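Local coordinates for protein Beta/alpha-amylase (Paenibacillus polymyxa, PDB 3VOC) that removes successive maltose units from the non-reducing ends of starch chains through its family 14 beta-amylase catalytic domain, part of a longer precursor that also yields an alpha-amylase, at residues A[25-30]-A[36-41]; A[107-110]-A[116-119]. All coordinates share one frame; numbering follows the deposited sequence. Where two conformers were deposited one is given.

Contact 1 (A[25-30]-A[36-41]); sequences KQLQTL and YAITTD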
loop_
_atom_site.group_PDB
_atom_site.type_symbol
_atom_site.label_atom_id
_atom_site.label_comp_id
_atom_site.label_asym_id
_atom_site.label_seq_id
_atom_site.Cartn_x
_atom_site.Cartn_y
_atom_site.Cartn_z
ATOM N N LYS A 25 2.242 -11.056 26.605
ATOM C CA LYS A 25 2.224 -12.527 26.513
ATOM C C LYS A 25 2.328 -12.995 25.057
ATOM O O LYS A 25 3.057 -13.951 24.741
ATOM C CB LYS A 25 0.949 -13.104 27.135
ATOM C CG LYS A 25 0.932 -13.082 28.663
ATOM C CD LYS A 25 -0.389 -13.614 29.232
ATOM C CE LYS A 25 -0.593 -13.056 30.623
ATOM N NZ LYS A 25 -1.937 -13.348 31.212
ATOM N N GLN A 26 1.575 -12.334 24.176
ATOM C CA GLN A 26 1.635 -12.656 22.748
ATOM C C GLN A 26 3.032 -12.414 22.193
ATOM O O GLN A 26 3.550 -13.238 21.426
ATOM C CB GLN A 26 0.631 -11.841 21.944
ATOM C CG GLN A 26 -0.831 -12.211 22.151
ATOM C CD GLN A 26 -1.739 -11.292 21.346
ATOM O OE1 GLN A 26 -1.625 -10.076 21.443
ATOM N NE2 GLN A 26 -2.606 -11.866 20.523
ATOM N N LEU A 27 3.627 -11.279 22.556
ATOM C CA LEU A 27 4.973 -10.943 22.081
ATOM C C LEU A 27 5.998 -11.978 22.525
ATOM O O LEU A 27 6.813 -12.419 21.721
ATOM C CB LEU A 27 5.382 -9.547 22.551
ATOM C CG LEU A 27 4.573 -8.367 21.997
ATOM C CD1 LEU A 27 5.057 -7.078 22.667
ATOM C CD2 LEU A 27 4.721 -8.291 20.467
ATOM N N GLN A 28 5.949 -12.369 23.800
ATOM C CA GLN A 28 6.882 -13.369 24.339
ATOM C C GLN A 28 6.799 -14.687 23.573
ATOM O O GLN A 28 7.819 -15.268 23.198
ATOM C CB GLN A 28 6.609 -13.629 25.821
ATOM C CG GLN A 28 6.904 -12.458 26.708
ATOM C CD GLN A 28 6.147 -12.522 28.034
ATOM O OE1 GLN A 28 5.738 -13.604 28.498
ATOM N NE2 GLN A 28 5.965 -11.360 28.653
ATOM N N THR A 29 5.578 -15.153 23.346
ATOM C CA THR A 29 5.360 -16.374 22.581
ATOM C C THR A 29 5.922 -16.266 21.149
ATOM O O THR A 29 6.620 -17.169 20.697
ATOM C CB THR A 29 3.872 -16.775 22.605
ATOM O OG1 THR A 29 3.497 -17.068 23.966
ATOM C CG2 THR A 29 3.613 -18.007 21.745
ATOM N N LEU A 30 5.660 -15.151 20.454
ATOM C CA LEU A 30 6.229 -14.971 19.105
ATOM C C LEU A 30 7.752 -15.016 19.133
ATOM O O LEU A 30 8.372 -15.672 18.291
ATOM C CB LEU A 30 5.757 -13.668 18.454
ATOM C CG LEU A 30 4.273 -13.597 18.094
ATOM C CD1 LEU A 30 4.005 -12.286 17.377
ATOM C CD2 LEU A 30 3.843 -14.764 17.193
ATOM N N TYR A 36 11.189 -12.434 14.287
ATOM C CA TYR A 36 12.201 -11.387 14.286
ATOM C C TYR A 36 11.671 -10.030 14.722
ATOM O O TYR A 36 12.266 -9.368 15.595
ATOM C CB TYR A 36 12.814 -11.258 12.887
ATOM C CG TYR A 36 13.876 -10.181 12.740
ATOM C CD1 TYR A 36 15.130 -10.301 13.364
ATOM C CD2 TYR A 36 13.635 -9.058 11.950
ATOM C CE1 TYR A 36 16.118 -9.298 13.206
ATOM C CE2 TYR A 36 14.599 -8.075 11.775
ATOM C CZ TYR A 36 15.830 -8.197 12.395
ATOM O OH TYR A 36 16.738 -7.197 12.191
ATOM N N ALA A 37 10.579 -9.603 14.079
ATOM C CA ALA A 37 10.029 -8.269 14.311
ATOM C C ALA A 37 8.516 -8.243 14.343
ATOM O O ALA A 37 7.851 -9.173 13.868
ATOM C CB ALA A 37 10.540 -7.295 13.271
ATOM N N ILE A 38 7.982 -7.180 14.936
ATOM C CA ILE A 38 6.562 -6.868 14.865
ATOM C C ILE A 38 6.387 -5.672 13.935
ATOM O O ILE A 38 7.067 -4.648 14.108
ATOM C CB ILE A 38 5.971 -6.520 16.255
ATOM C CG1 ILE A 38 6.182 -7.675 17.265
ATOM C CG2 ILE A 38 4.485 -6.084 16.137
ATOM C CD1 ILE A 38 5.473 -9.003 16.889
ATOM N N THR A 39 5.517 -5.813 12.928
ATOM C CA THR A 39 5.153 -4.664 12.069
ATOM C C THR A 39 3.863 -3.994 12.588
ATOM O O THR A 39 2.947 -4.665 13.083
ATOM C CB THR A 39 5.013 -5.013 10.566
ATOM O OG1 THR A 39 3.777 -5.703 10.356
ATOM C CG2 THR A 39 6.189 -5.904 10.078
ATOM N N THR A 40 3.807 -2.667 12.483
ATOM C CA THR A 40 2.795 -1.911 13.221
ATOM C C THR A 40 2.314 -0.718 12.413
ATOM O O THR A 40 3.114 0.142 12.053
ATOM C CB THR A 40 3.382 -1.363 14.545
ATOM O OG1 THR A 40 3.885 -2.447 15.338
ATOM C CG2 THR A 40 2.316 -0.570 15.347
ATOM N N ASP A 41 1.010 -0.656 12.140
ATOM C CA ASP A 41 0.415 0.582 11.663
ATOM C C ASP A 41 0.578 1.675 12.715
ATOM O O ASP A 41 0.050 1.557 13.828
ATOM C CB ASP A 41 -1.065 0.412 11.345
ATOM C CG ASP A 41 -1.301 -0.137 9.952
ATOM O OD1 ASP A 41 -0.741 0.397 8.977
ATOM O OD2 ASP A 41 -2.069 -1.097 9.835
#

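Contact 2 (A[107-110]-A[116-119]); sequences EMQF and YANS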
loop_
_atom_site.group_PDB
_atom_site.type_symbol
_atom_site.label_atom_id
_atom_site.label_comp_id
_atom_site.label_asym_id
_atom_site.label_seq_id
_atom_site.Cartn_x
_atom_site.Cartn_y
_atom_site.Cartn_z
ATOM N N GLU A 107 -9.188 19.102 -3.920
ATOM C CA GLU A 107 -7.766 18.900 -4.143
ATOM C C GLU A 107 -7.202 17.772 -3.267
ATOM O O GLU A 107 -6.189 17.155 -3.621
ATOM C CB GLU A 107 -7.001 20.183 -3.809
ATOM C CG GLU A 107 -7.196 21.308 -4.821
ATOM C CD GLU A 107 -6.442 22.565 -4.426
ATOM O OE1 GLU A 107 -5.399 22.437 -3.736
ATOM O OE2 GLU A 107 -6.911 23.672 -4.796
ATOM N N MET A 108 -7.843 17.533 -2.122
ATOM C CA MET A 108 -7.338 16.579 -1.124
ATOM C C MET A 108 -7.895 15.179 -1.257
ATOM O O MET A 108 -7.333 14.229 -0.711
ATOM C CB MET A 108 -7.669 17.069 0.278
ATOM C CG MET A 108 -7.074 18.418 0.605
ATOM S SD MET A 108 -7.822 19.044 2.115
ATOM C CE MET A 108 -7.411 17.713 3.262
ATOM N N GLN A 109 -9.010 15.046 -1.959
ATOM C CA GLN A 109 -9.664 13.756 -2.004
ATOM C C GLN A 109 -9.622 13.097 -3.368
ATOM O O GLN A 109 -8.990 13.612 -4.305
ATOM C CB GLN A 109 -11.100 13.888 -1.481
ATOM C CG GLN A 109 -11.146 14.316 0.005
ATOM C CD GLN A 109 -12.555 14.509 0.524
ATOM O OE1 GLN A 109 -13.507 14.638 -0.255
ATOM N NE2 GLN A 109 -12.697 14.533 1.855
ATOM N N PHE A 110 -10.297 11.953 -3.454
ATOM C CA PHE A 110 -10.474 11.213 -4.701
ATOM C C PHE A 110 -11.953 11.166 -5.001
ATOM O O PHE A 110 -12.767 11.086 -4.092
ATOM C CB PHE A 110 -9.954 9.784 -4.560
ATOM C CG PHE A 110 -8.477 9.688 -4.240
ATOM C CD1 PHE A 110 -7.531 9.612 -5.262
ATOM C CD2 PHE A 110 -8.040 9.632 -2.913
ATOM C CE1 PHE A 110 -6.163 9.509 -4.967
ATOM C CE2 PHE A 110 -6.678 9.524 -2.600
ATOM C CZ PHE A 110 -5.736 9.452 -3.633
ATOM N N TYR A 116 -18.591 9.559 -6.347
ATOM C CA TYR A 116 -18.369 9.234 -4.937
ATOM C C TYR A 116 -17.003 9.719 -4.444
ATOM O O TYR A 116 -15.972 9.380 -5.035
ATOM C CB TYR A 116 -18.540 7.734 -4.662
ATOM C CG TYR A 116 -18.432 7.404 -3.186
ATOM C CD1 TYR A 116 -19.560 7.411 -2.362
ATOM C CD2 TYR A 116 -17.191 7.112 -2.611
ATOM C CE1 TYR A 116 -19.454 7.119 -0.995
ATOM C CE2 TYR A 116 -17.070 6.824 -1.268
ATOM C CZ TYR A 116 -18.204 6.830 -0.463
ATOM O OH TYR A 116 -18.058 6.556 0.871
ATOM N N ALA A 117 -17.008 10.496 -3.354
ATOM C CA ALA A 117 -15.781 11.087 -2.801
ATOM C C ALA A 117 -15.172 10.167 -1.742
ATOM O O ALA A 117 -15.879 9.703 -0.831
ATOM C CB ALA A 117 -16.057 12.467 -2.206
ATOM N N ASN A 118 -13.877 9.914 -1.856
ATOM C CA ASN A 118 -13.169 9.004 -0.946
ATOM C C ASN A 118 -12.041 9.768 -0.248
ATOM O O ASN A 118 -11.338 10.552 -0.881
ATOM C CB ASN A 118 -12.687 7.758 -1.727
ATOM C CG ASN A 118 -11.818 6.801 -0.885
ATOM O OD1 ASN A 118 -10.735 7.171 -0.439
ATOM N ND2 ASN A 118 -12.276 5.550 -0.722
ATOM N N SER A 119 -11.906 9.581 1.066
ATOM C CA SER A 119 -10.873 10.279 1.849
ATOM C C SER A 119 -10.003 9.289 2.636
ATOM O O SER A 119 -9.577 9.581 3.742
ATOM C CB SER A 119 -11.536 11.280 2.801
ATOM O OG SER A 119 -12.372 10.574 3.705
#

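Contact 1 (A[25-30]-A[36-41])
Leu27 and Leu30 each rest one methyl on Ile38, while Gln26, beside Leu27 on the same helix, has its amide nitrogen NE2 gripped by two acceptors, Val393 O and Asn390 OD1. No polar bond spans the contact: the helix of 25-30 and the strand of 36-41 meet through hydrocarbon alone. Both leucines come from one side of the helix, three residues apart. The backbone turn between them is regular, with Leu30 N donating to Gln26 O at 3.0 Å. Leu27 leaves its CA tangentially to the strand, and with CG anti to the carbonyl carbon (chi1 -65°) the branch swings round so that CD2 alone reaches across. That methyl touches Ile38 CG1 at 3.6 Å and lies nearly as close to Ile38 CD1, at 3.7 Å, the two side chains crossing obliquely. The CA-CB bond of Leu30 points toward the strand, and its CD1 meets Ile38 CD1 at 3.6 Å, the chains crossing at about a right angle. The chi2 of Ile38, -63°, folds CD1 back instead of extending the chain, which lets this methyl touch both leucines, while the CG2 branch makes no close contact with the helix. The backbones stay well apart, Leu27 CA and Ile38 CA being 8.4 Å from each other, and all three touching residues are buried. The contact belongs to the beta-alpha-beta unit of strand 7-11, helix 20-32 and strand 37-43, on the outside of the barrel, where Leu30 also touches Val10 of strand 7-11, and Leu27 and Ile38 reach Ala66 and Tyr63 of helix 58-69.

Contact 2 (A[107-110]-A[116-119])
Phe110 and Asn118 form an antiparallel hydrogen-bonded pair. Phe110 N gives its hydrogen to Asn118 O at 3.1 Å, nearly straight (171°) and in the carbonyl plane, and Asn118 N returns one to Phe110 O at 2.8 Å, here with the donor tilted 21° from the plane of the Phe110 carbonyl. Phe110 O has a further neighbour, the CA-H of Ala117, at 3.3 Å from CA to O. The side chains of Phe110 and Asn118 stand on the same face of the ribbon, both against Pro167. Asn118 O also lies at the edge of the phenyl ring, 4.0 Å from Phe110 CD2. Asn118 spends its own amide oxygen OD1 on Glu120 N, and Ser119 OG is bonded to Lys82 NZ. The van der Waals contacts centre on Gln109, which is extended beyond CG and lays its side chain across the second strand. Its CB is 3.4 Å from Asn118 O, while the amide touches methyl and methylene groups, with OE1 at 3.9 Å from Ala117 CB and NE2 at 3.6 Å from Ser119 CB. An alanine at Gln109 has no amide to lie against Ala117 CB and Ser119 CB, and would probably leave both less covered and a gap beside the second strand. Gln109 is also where the chain leaves helix 105-108 to enter the first strand of what is a short two-stranded beta-hairpin, set in the long excursion after barrel strand 73-79.

The contacts lie on opposite sides of the chain's centre, their own centres about 35 Å apart and their nearest atoms about 14 Å apart, without touching. Contact 1 belongs to the barrel itself and contact 2 to an excursion from it. Each nevertheless comes near residues that, by similarity, bind substrate. In contact 1 the strand carries Asp41, and the side chain of Ile38 is about 9 Å from that of Arg388. In contact 2 the side chain of Asn118 is about 9 Å from that of His81, and the side chain of Tyr116 is about 9 Å from that of Asp89. The calcium ion is held elsewhere, by residues including Glu48 and Glu135.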